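Local coordinates for nucleoporin nup120 (Schizosaccharomyces pombe, PDB 4GQ2), which serves as a structural constituent of the nuclear pore complex, whose nucleoporins can also act as docking partners for transiently associated nuclear transport factors, at residues F107-A117 against I129-Y139; C160-F168 against L198-E207. All coordinates share one frame; numbering follows the deposited sequence.

Contact 1: F107-A117 against I129-Y139; sequences FPSNVMKDGVA and IYAITHARVLY
With CG of Phe107 turned beside its own backbone N (chi1 -71°) and that of Tyr139 placed likewise (chi1 -63°), the two side chains run past one another in opposing senses, and the rings meet edge-to-face (T-shaped): the CE2 edge of Phe107 points at one face of Tyr139, 3.6 Å from CD2, with the planes at 75°. CG2 of Thr133 completes the cluster, touching Phe107 CD2 and lying 3.3 Å from Ser109 O, while Pro108 CD rests near the Tyr139 hydroxyl. Strands 115-121 and 126-133 form an antiparallel hairpin, the first two strands of a four-stranded sheet consistent with a blade of the beta-propeller; before the corner, Val111 pairs with Thr133. Ala117 and Tyr130 form a hydrogen-bonded pair, N to O at 2.8 Å from Ala117 to Tyr130 and 2.7 Å in return; Gly115 O accepts Ile132 N. Met112 N bonds Ile132 O at 2.9 Å, almost straight, before the type II turn from Met112 to Gly115 takes the chain round its corner. Asn110 O takes the His134 N-H at 2.7 Å, and the hydroxyl of Ser109 receives a weak bond from Ala135 N; together they bind the type I turn from Thr133 to Arg136. On one face of the hairpin the Val116 and Ile129 side chains lie side by side, CG1 touching CG2, whereas Tyr130 and Ala117 point to the other face; the Tyr130 hydroxyl bonds Ser180 O in the turn between strands 173-178 and 183-188.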
loop_
_atom_site.group_PDB
_atom_site.type_symbol
_atom_site.label_atom_id
_atom_site.label_comp_id
_atom_site.label_asym_id
_atom_site.label_seq_id
_atom_site.Cartn_x
_atom_site.Cartn_y
_atom_site.Cartn_z
ATOM N N PHE A 107 -11.293 16.681 -29.200
ATOM C CA PHE A 107 -11.702 17.806 -30.027
ATOM C C PHE A 107 -10.758 17.927 -31.216
ATOM O O PHE A 107 -9.618 17.461 -31.139
ATOM C CB PHE A 107 -11.657 19.096 -29.206
ATOM C CG PHE A 107 -12.733 19.192 -28.167
ATOM C CD1 PHE A 107 -12.568 18.606 -26.914
ATOM C CD2 PHE A 107 -13.916 19.876 -28.436
ATOM C CE1 PHE A 107 -13.562 18.700 -25.955
ATOM C CE2 PHE A 107 -14.918 19.970 -27.479
ATOM C CZ PHE A 107 -14.740 19.381 -26.238
ATOM N N PRO A 108 -11.228 18.544 -32.324
ATOM C CA PRO A 108 -10.377 18.764 -33.500
ATOM C C PRO A 108 -9.418 19.928 -33.290
ATOM O O PRO A 108 -8.445 20.076 -34.037
ATOM C CB PRO A 108 -11.377 19.111 -34.614
ATOM C CG PRO A 108 -12.742 18.920 -34.043
ATOM C CD PRO A 108 -12.603 19.021 -32.556
ATOM N N SER A 109 -9.713 20.747 -32.282
ATOM C CA SER A 109 -8.877 21.877 -31.888
ATOM C C SER A 109 -8.903 22.037 -30.367
ATOM O O SER A 109 -9.886 21.660 -29.725
ATOM C CB SER A 109 -9.386 23.149 -32.561
ATOM O OG SER A 109 -8.933 24.306 -31.889
ATOM N N ASN A 110 -7.833 22.602 -29.803
ATOM C CA ASN A 110 -7.712 22.803 -28.359
ATOM C C ASN A 110 -8.828 23.660 -27.769
ATOM O O ASN A 110 -9.106 24.746 -28.272
ATOM C CB ASN A 110 -6.350 23.426 -28.004
ATOM C CG ASN A 110 -5.239 22.390 -27.868
ATOM O OD1 ASN A 110 -5.469 21.263 -27.434
ATOM N ND2 ASN A 110 -4.022 22.776 -28.229
ATOM N N VAL A 111 -9.467 23.171 -26.706
ATOM C CA VAL A 111 -10.397 23.994 -25.942
ATOM C C VAL A 111 -9.624 25.208 -25.431
ATOM O O VAL A 111 -8.497 25.075 -24.959
ATOM C CB VAL A 111 -11.025 23.225 -24.761
ATOM C CG1 VAL A 111 -12.020 24.102 -24.019
ATOM C CG2 VAL A 111 -11.710 21.954 -25.246
ATOM N N MET A 112 -10.213 26.391 -25.554
ATOM C CA MET A 112 -9.545 27.602 -25.098
ATOM C C MET A 112 -9.627 27.735 -23.585
ATOM O O MET A 112 -10.568 27.245 -22.953
ATOM C CB MET A 112 -10.117 28.856 -25.782
ATOM C CG MET A 112 -11.487 29.293 -25.288
ATOM S SD MET A 112 -11.899 30.968 -25.815
ATOM C CE MET A 112 -13.264 31.366 -24.717
ATOM N N LYS A 113 -8.622 28.395 -23.022
ATOM C CA LYS A 113 -8.599 28.762 -21.621
ATOM C C LYS A 113 -9.869 29.560 -21.311
ATOM O O LYS A 113 -10.300 30.400 -22.113
ATOM C CB LYS A 113 -7.330 29.579 -21.345
ATOM C CG LYS A 113 -7.248 30.232 -19.978
ATOM C CD LYS A 113 -6.497 29.381 -18.968
ATOM C CE LYS A 113 -6.172 30.174 -17.707
ATOM N NZ LYS A 113 -7.372 30.386 -16.846
ATOM N N ASP A 114 -10.487 29.268 -20.170
ATOM C CA ASP A 114 -11.778 29.861 -19.802
ATOM C C ASP A 114 -12.864 29.476 -20.802
ATOM O O ASP A 114 -13.906 30.130 -20.878
ATOM C CB ASP A 114 -11.673 31.388 -19.690
ATOM C CG ASP A 114 -10.543 31.823 -18.791
ATOM O OD1 ASP A 114 -10.681 31.700 -17.563
ATOM O OD2 ASP A 114 -9.512 32.287 -19.310
ATOM N N GLY A 115 -12.608 28.408 -21.559
ATOM C CA GLY A 115 -13.512 27.956 -22.607
ATOM C C GLY A 115 -14.416 26.792 -22.247
ATOM O O GLY A 115 -14.944 26.131 -23.137
ATOM N N VAL A 116 -14.607 26.547 -20.950
ATOM C CA VAL A 116 -15.489 25.477 -20.484
ATOM C C VAL A 116 -16.479 26.050 -19.470
ATOM O O VAL A 116 -16.084 26.678 -18.494
ATOM C CB VAL A 116 -14.698 24.306 -19.845
ATOM C CG1 VAL A 116 -15.638 23.187 -19.420
ATOM C CG2 VAL A 116 -13.641 23.759 -20.798
ATOM N N ALA A 117 -17.766 25.830 -19.711
ATOM C CA ALA A 117 -18.809 26.341 -18.842
ATOM C C ALA A 117 -19.878 25.277 -18.654
ATOM O O ALA A 117 -20.209 24.544 -19.587
ATOM C CB ALA A 117 -19.410 27.612 -19.427
ATOM N N ILE A 129 -22.347 20.819 -20.797
ATOM C CA ILE A 129 -21.085 21.541 -20.949
ATOM C C ILE A 129 -21.056 22.368 -22.239
ATOM O O ILE A 129 -21.291 21.843 -23.333
ATOM C CB ILE A 129 -19.859 20.607 -20.950
ATOM C CG1 ILE A 129 -19.884 19.678 -19.743
ATOM C CG2 ILE A 129 -18.564 21.422 -20.961
ATOM C CD1 ILE A 129 -19.002 18.462 -19.918
ATOM N N TYR A 130 -20.772 23.660 -22.088
ATOM C CA TYR A 130 -20.414 24.528 -23.202
ATOM C C TYR A 130 -18.895 24.560 -23.319
ATOM O O TYR A 130 -18.201 24.832 -22.336
ATOM C CB TYR A 130 -20.900 25.956 -22.959
ATOM C CG TYR A 130 -22.391 26.131 -22.799
ATOM C CD1 TYR A 130 -23.225 26.265 -23.912
ATOM C CD2 TYR A 130 -22.965 26.197 -21.532
ATOM C CE1 TYR A 130 -24.594 26.436 -23.763
ATOM C CE2 TYR A 130 -24.334 26.365 -21.372
ATOM C CZ TYR A 130 -25.142 26.487 -22.487
ATOM O OH TYR A 130 -26.497 26.661 -22.322
ATOM N N ALA A 131 -18.384 24.296 -24.520
ATOM C CA ALA A 131 -16.951 24.349 -24.790
ATOM C C ALA A 131 -16.647 25.062 -26.102
ATOM O O ALA A 131 -17.302 24.820 -27.118
ATOM C CB ALA A 131 -16.360 22.948 -24.802
ATOM N N ILE A 132 -15.655 25.950 -26.061
ATOM C CA ILE A 132 -15.198 26.677 -27.243
ATOM C C ILE A 132 -13.726 26.376 -27.472
ATOM O O ILE A 132 -12.898 26.464 -26.553
ATOM C CB ILE A 132 -15.420 28.206 -27.113
ATOM C CG1 ILE A 132 -16.920 28.531 -27.061
ATOM C CG2 ILE A 132 -14.765 28.946 -28.272
ATOM C CD1 ILE A 132 -17.261 29.884 -26.466
ATOM N N THR A 133 -13.407 26.015 -28.706
ATOM C CA THR A 133 -12.055 25.648 -29.064
ATOM C C THR A 133 -11.339 26.836 -29.704
ATOM O O THR A 133 -11.961 27.860 -29.982
ATOM C CB THR A 133 -12.058 24.425 -29.999
ATOM O OG1 THR A 133 -12.788 24.732 -31.192
ATOM C CG2 THR A 133 -12.719 23.240 -29.307
ATOM N N HIS A 134 -10.031 26.701 -29.918
ATOM C CA HIS A 134 -9.227 27.741 -30.556
ATOM C C HIS A 134 -9.679 27.987 -31.979
ATOM O O HIS A 134 -9.441 29.062 -32.538
ATOM C CB HIS A 134 -7.735 27.387 -30.495
ATOM C CG HIS A 134 -6.830 28.436 -31.111
ATOM N ND1 HIS A 134 -6.360 28.340 -32.372
ATOM C CD2 HIS A 134 -6.334 29.635 -30.600
ATOM C CE1 HIS A 134 -5.596 29.413 -32.651
ATOM N NE2 HIS A 134 -5.581 30.204 -31.566
ATOM N N ALA A 135 -10.349 26.996 -32.567
ATOM C CA ALA A 135 -10.893 27.109 -33.920
ATOM C C ALA A 135 -12.224 27.840 -33.931
ATOM O O ALA A 135 -12.761 28.143 -34.999
ATOM C CB ALA A 135 -11.048 25.741 -34.549
ATOM N N ARG A 136 -12.745 28.110 -32.735
ATOM C CA ARG A 136 -13.939 28.940 -32.520
ATOM C C ARG A 136 -15.261 28.249 -32.805
ATOM O O ARG A 136 -16.251 28.915 -33.113
ATOM C CB ARG A 136 -13.857 30.276 -33.270
ATOM C CG ARG A 136 -12.845 31.241 -32.689
ATOM C CD ARG A 136 -12.804 32.521 -33.492
ATOM N NE ARG A 136 -11.519 33.198 -33.355
ATOM C CZ ARG A 136 -11.253 34.410 -33.831
ATOM N NH1 ARG A 136 -12.189 35.099 -34.474
ATOM N NH2 ARG A 136 -10.045 34.933 -33.658
ATOM N N VAL A 137 -15.272 26.922 -32.679
ATOM C CA VAL A 137 -16.513 26.144 -32.697
ATOM C C VAL A 137 -17.083 26.054 -31.274
ATOM O O VAL A 137 -16.348 25.792 -30.328
ATOM C CB VAL A 137 -16.286 24.729 -33.272
ATOM C CG1 VAL A 137 -17.592 23.957 -33.331
ATOM C CG2 VAL A 137 -15.672 24.804 -34.665
ATOM N N LEU A 138 -18.385 26.294 -31.126
ATOM C CA LEU A 138 -19.063 26.138 -29.841
ATOM C C LEU A 138 -19.717 24.762 -29.755
ATOM O O LEU A 138 -20.518 24.382 -30.613
ATOM C CB LEU A 138 -20.114 27.237 -29.633
ATOM C CG LEU A 138 -21.156 27.022 -28.523
ATOM C CD1 LEU A 138 -20.561 27.157 -27.124
ATOM C CD2 LEU A 138 -22.320 27.986 -28.685
ATOM N N TYR A 139 -19.374 24.020 -28.708
ATOM C CA TYR A 139 -19.910 22.685 -28.532
ATOM C C TYR A 139 -20.859 22.631 -27.361
ATOM O O TYR A 139 -20.591 23.205 -26.311
ATOM C CB TYR A 139 -18.793 21.678 -28.343
ATOM C CG TYR A 139 -17.872 21.539 -29.530
ATOM C CD1 TYR A 139 -18.175 20.658 -30.573
ATOM C CD2 TYR A 139 -16.685 22.270 -29.604
ATOM C CE1 TYR A 139 -17.322 20.517 -31.662
ATOM C CE2 TYR A 139 -15.823 22.129 -30.684
ATOM C CZ TYR A 139 -16.144 21.253 -31.709
ATOM O OH TYR A 139 -15.286 21.119 -32.782
#

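Contact 2: C160-F168 against L198-E207; sequences CLCYRPISF and LNPKDASHYE
Leu198 sets one methyl, CD2, squarely over the centre of the Tyr163 ring, 3.5 Å from the centroid and 6° off the normal, a textbook CH-pi contact. The tyrosine holds CG beside its backbone N, which carries the ring under Leu198 CD2, while Ala203 O comes obliquely from the other side of the ring plane, 3.4 Å from CE1. His205 takes the less common first torsion, CG between backbone N and carbonyl carbon (chi1 78°), and its imidazole passes the tyrosine obliquely, CD2 at 3.8 Å from Tyr163 CD1, to bring CE1 against Pro165 CA. The contact joins the outer strand of one four-stranded sheet to the next sheet, consistent with successive blades of the beta-propeller domain. Further along, Glu207 reaches across to Ser167, which offers its N-H and its hydroxyl to the one carboxylate. OE1 of Glu207 accepts the Ser167 N-H at 2.9 Å and 175°, its OE2 the Ser167 hydroxyl OG at 2.6 Å, each on the syn lone pair. Ser167 thus grips both oxygens and Thr194 OG1 adds a second bond to OE2; this holds the carboxylate's rotation and would probably favour the charged form.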
loop_
_atom_site.group_PDB
_atom_site.type_symbol
_atom_site.label_atom_id
_atom_site.label_comp_id
_atom_site.label_asym_id
_atom_site.label_seq_id
_atom_site.Cartn_x
_atom_site.Cartn_y
_atom_site.Cartn_z
ATOM N N CYS A 160 -23.715 15.435 -28.427
ATOM C CA CYS A 160 -22.950 16.606 -28.827
ATOM C C CYS A 160 -23.556 17.355 -30.014
ATOM O O CYS A 160 -23.709 16.798 -31.095
ATOM C CB CYS A 160 -21.510 16.233 -29.145
ATOM S SG CYS A 160 -20.462 17.689 -29.308
ATOM N N LEU A 161 -23.887 18.624 -29.786
ATOM C CA LEU A 161 -24.348 19.543 -30.824
ATOM C C LEU A 161 -23.247 20.567 -31.101
ATOM O O LEU A 161 -22.631 21.094 -30.166
ATOM C CB LEU A 161 -25.624 20.257 -30.360
ATOM C CG LEU A 161 -27.024 19.680 -30.634
ATOM C CD1 LEU A 161 -27.087 18.160 -30.599
ATOM C CD2 LEU A 161 -28.047 20.274 -29.672
ATOM N N CYS A 162 -23.000 20.841 -32.379
ATOM C CA CYS A 162 -21.972 21.804 -32.781
ATOM C C CYS A 162 -22.558 23.068 -33.386
ATOM O O CYS A 162 -23.443 23.011 -34.245
ATOM C CB CYS A 162 -21.002 21.175 -33.778
ATOM S SG CYS A 162 -20.429 19.560 -33.241
ATOM N N TYR A 163 -22.037 24.207 -32.942
ATOM C CA TYR A 163 -22.499 25.503 -33.407
ATOM C C TYR A 163 -21.332 26.355 -33.870
ATOM O O TYR A 163 -20.261 26.329 -33.265
ATOM C CB TYR A 163 -23.238 26.227 -32.289
ATOM C CG TYR A 163 -24.487 25.526 -31.818
ATOM C CD1 TYR A 163 -25.707 25.714 -32.473
ATOM C CD2 TYR A 163 -24.459 24.686 -30.704
ATOM C CE1 TYR A 163 -26.863 25.080 -32.036
ATOM C CE2 TYR A 163 -25.607 24.041 -30.263
ATOM C CZ TYR A 163 -26.806 24.243 -30.930
ATOM O OH TYR A 163 -27.946 23.610 -30.493
ATOM N N ARG A 164 -21.552 27.107 -34.948
ATOM C CA ARG A 164 -20.579 28.082 -35.432
ATOM C C ARG A 164 -21.198 29.481 -35.420
ATOM O O ARG A 164 -21.719 29.937 -36.440
ATOM C CB ARG A 164 -20.097 27.719 -36.837
ATOM C CG ARG A 164 -19.100 26.577 -36.883
ATOM C CD ARG A 164 -18.687 26.290 -38.314
ATOM N NE ARG A 164 -17.623 25.292 -38.383
ATOM C CZ ARG A 164 -17.141 24.780 -39.512
ATOM N NH1 ARG A 164 -17.619 25.165 -40.690
ATOM N NH2 ARG A 164 -16.176 23.878 -39.462
ATOM N N PRO A 165 -21.138 30.168 -34.262
ATOM C CA PRO A 165 -21.774 31.477 -34.121
ATOM C C PRO A 165 -21.128 32.497 -35.045
ATOM O O PRO A 165 -19.908 32.495 -35.216
ATOM C CB PRO A 165 -21.519 31.848 -32.652
ATOM C CG PRO A 165 -21.083 30.580 -31.991
ATOM C CD PRO A 165 -20.367 29.816 -33.059
ATOM N N ILE A 166 -21.956 33.351 -35.638
ATOM C CA ILE A 166 -21.501 34.306 -36.646
ATOM C C ILE A 166 -20.526 35.325 -36.059
ATOM O O ILE A 166 -19.506 35.630 -36.676
ATOM C CB ILE A 166 -22.700 34.958 -37.375
ATOM C CG1 ILE A 166 -23.349 33.924 -38.307
ATOM C CG2 ILE A 166 -22.268 36.190 -38.163
ATOM C CD1 ILE A 166 -24.795 34.205 -38.649
ATOM N N SER A 167 -20.812 35.800 -34.848
ATOM C CA SER A 167 -19.931 36.746 -34.157
ATOM C C SER A 167 -18.495 36.236 -33.939
ATOM O O SER A 167 -17.574 37.033 -33.741
ATOM C CB SER A 167 -20.552 37.190 -32.831
ATOM O OG SER A 167 -20.751 36.092 -31.960
ATOM N N PHE A 168 -18.306 34.919 -33.997
ATOM C CA PHE A 168 -16.982 34.310 -33.815
ATOM C C PHE A 168 -16.102 34.446 -35.056
ATOM O O PHE A 168 -14.897 34.202 -35.000
ATOM C CB PHE A 168 -17.112 32.824 -33.434
ATOM C CG PHE A 168 -17.638 32.580 -32.037
ATOM C CD1 PHE A 168 -18.335 33.569 -31.334
ATOM C CD2 PHE A 168 -17.465 31.343 -31.434
ATOM C CE1 PHE A 168 -18.823 33.327 -30.058
ATOM C CE2 PHE A 168 -17.951 31.096 -30.154
ATOM C CZ PHE A 168 -18.632 32.088 -29.466
ATOM N N LEU A 198 -29.664 28.982 -27.839
ATOM C CA LEU A 198 -29.788 27.746 -28.599
ATOM C C LEU A 198 -31.169 27.133 -28.453
ATOM O O LEU A 198 -31.827 27.277 -27.419
ATOM C CB LEU A 198 -28.741 26.725 -28.144
ATOM C CG LEU A 198 -27.326 27.204 -27.820
ATOM C CD1 LEU A 198 -26.695 26.273 -26.804
ATOM C CD2 LEU A 198 -26.464 27.313 -29.066
ATOM N N ASN A 199 -31.597 26.455 -29.512
ATOM C CA ASN A 199 -32.784 25.624 -29.478
ATOM C C ASN A 199 -32.289 24.194 -29.630
ATOM O O ASN A 199 -32.068 23.728 -30.750
ATOM C CB ASN A 199 -33.743 26.011 -30.607
ATOM C CG ASN A 199 -35.204 25.853 -30.224
ATOM O OD1 ASN A 199 -35.551 25.731 -29.046
ATOM N ND2 ASN A 199 -36.074 25.873 -31.224
ATOM N N PRO A 200 -32.067 23.502 -28.495
ATOM C CA PRO A 200 -31.449 22.175 -28.510
ATOM C C PRO A 200 -32.265 21.147 -29.294
ATOM O O PRO A 200 -31.720 20.131 -29.723
ATOM C CB PRO A 200 -31.391 21.796 -27.023
ATOM C CG PRO A 200 -31.480 23.089 -26.282
ATOM C CD PRO A 200 -32.389 23.936 -27.121
ATOM N N LYS A 201 -33.552 21.435 -29.493
ATOM C CA LYS A 201 -34.482 20.519 -30.162
ATOM C C LYS A 201 -34.574 20.674 -31.689
ATOM O O LYS A 201 -35.496 20.137 -32.304
ATOM C CB LYS A 201 -35.883 20.602 -29.530
ATOM C CG LYS A 201 -36.524 21.985 -29.556
ATOM C CD LYS A 201 -36.253 22.765 -28.274
ATOM C CE LYS A 201 -37.231 22.401 -27.166
ATOM N NZ LYS A 201 -38.636 22.772 -27.501
ATOM N N ASP A 202 -33.633 21.401 -32.295
ATOM C CA ASP A 202 -33.511 21.443 -33.764
ATOM C C ASP A 202 -32.101 21.790 -34.268
ATOM O O ASP A 202 -31.887 21.942 -35.476
ATOM C CB ASP A 202 -34.567 22.368 -34.393
ATOM C CG ASP A 202 -34.338 23.829 -34.073
ATOM O OD1 ASP A 202 -33.766 24.132 -33.008
ATOM O OD2 ASP A 202 -34.736 24.681 -34.893
ATOM N N ALA A 203 -31.154 21.906 -33.334
ATOM C CA ALA A 203 -29.728 22.159 -33.629
ATOM C C ALA A 203 -29.435 23.535 -34.246
ATOM O O ALA A 203 -28.371 23.747 -34.838
ATOM C CB ALA A 203 -29.126 21.033 -34.476
ATOM N N SER A 204 -30.372 24.467 -34.087
ATOM C CA SER A 204 -30.203 25.830 -34.587
ATOM C C SER A 204 -30.039 26.836 -33.442
ATOM O O SER A 204 -30.388 26.549 -32.293
ATOM C CB SER A 204 -31.394 26.223 -35.460
ATOM O OG SER A 204 -32.571 26.341 -34.675
ATOM N N HIS A 205 -29.524 28.018 -33.768
ATOM C CA HIS A 205 -29.319 29.069 -32.769
ATOM C C HIS A 205 -29.445 30.450 -33.343
ATOM O O HIS A 205 -29.393 30.640 -34.563
ATOM C CB HIS A 205 -27.926 28.941 -32.174
ATOM C CG HIS A 205 -26.843 29.476 -33.074
ATOM N ND1 HIS A 205 -26.221 30.649 -32.840
ATOM C CD2 HIS A 205 -26.301 28.968 -34.257
ATOM C CE1 HIS A 205 -25.310 30.871 -33.809
ATOM N NE2 HIS A 205 -25.361 29.840 -34.676
ATOM N N TYR A 206 -29.580 31.433 -32.454
ATOM C CA TYR A 206 -29.409 32.836 -32.819
ATOM C C TYR A 206 -28.649 33.600 -31.731
ATOM O O TYR A 206 -28.482 33.104 -30.610
ATOM C CB TYR A 206 -30.763 33.489 -33.117
ATOM C CG TYR A 206 -31.632 33.729 -31.902
ATOM C CD1 TYR A 206 -32.446 32.720 -31.394
ATOM C CD2 TYR A 206 -31.650 34.972 -31.271
ATOM C CE1 TYR A 206 -33.251 32.939 -30.287
ATOM C CE2 TYR A 206 -32.453 35.199 -30.164
ATOM C CZ TYR A 206 -33.251 34.180 -29.678
ATOM O OH TYR A 206 -34.050 34.401 -28.580
ATOM N N GLU A 207 -28.194 34.807 -32.067
ATOM C CA GLU A 207 -27.443 35.643 -31.125
ATOM C C GLU A 207 -28.218 36.895 -30.724
ATOM O O GLU A 207 -29.231 37.235 -31.336
ATOM C CB GLU A 207 -26.082 36.046 -31.708
ATOM C CG GLU A 207 -25.353 34.939 -32.457
ATOM C CD GLU A 207 -23.864 35.192 -32.575
ATOM O OE1 GLU A 207 -23.310 34.995 -33.681
ATOM O OE2 GLU A 207 -23.248 35.585 -31.560
#

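In the fold
Followed from the N terminus, the chain enters contact 1 just after strand 101-106, turns its corner and runs up strand 115-121; the contact closes the short hairpin loop to strand 126-133. Strand 138-143 then leads through helix 146-149 to strand 160-163, the last of the four-stranded sheet, where contact 2 opens. That contact spans a longer loop, holding strands 173-178 and 183-188 and most of 193-199, and ties the end of one sheet to the next. The two contacts lie in series, neither nested nor crossed, with centres about 14 Å apart. They meet directly, through Leu138 O with Tyr163 N and Arg136 NH1 with Phe168 O, both probable hydrogen bonds.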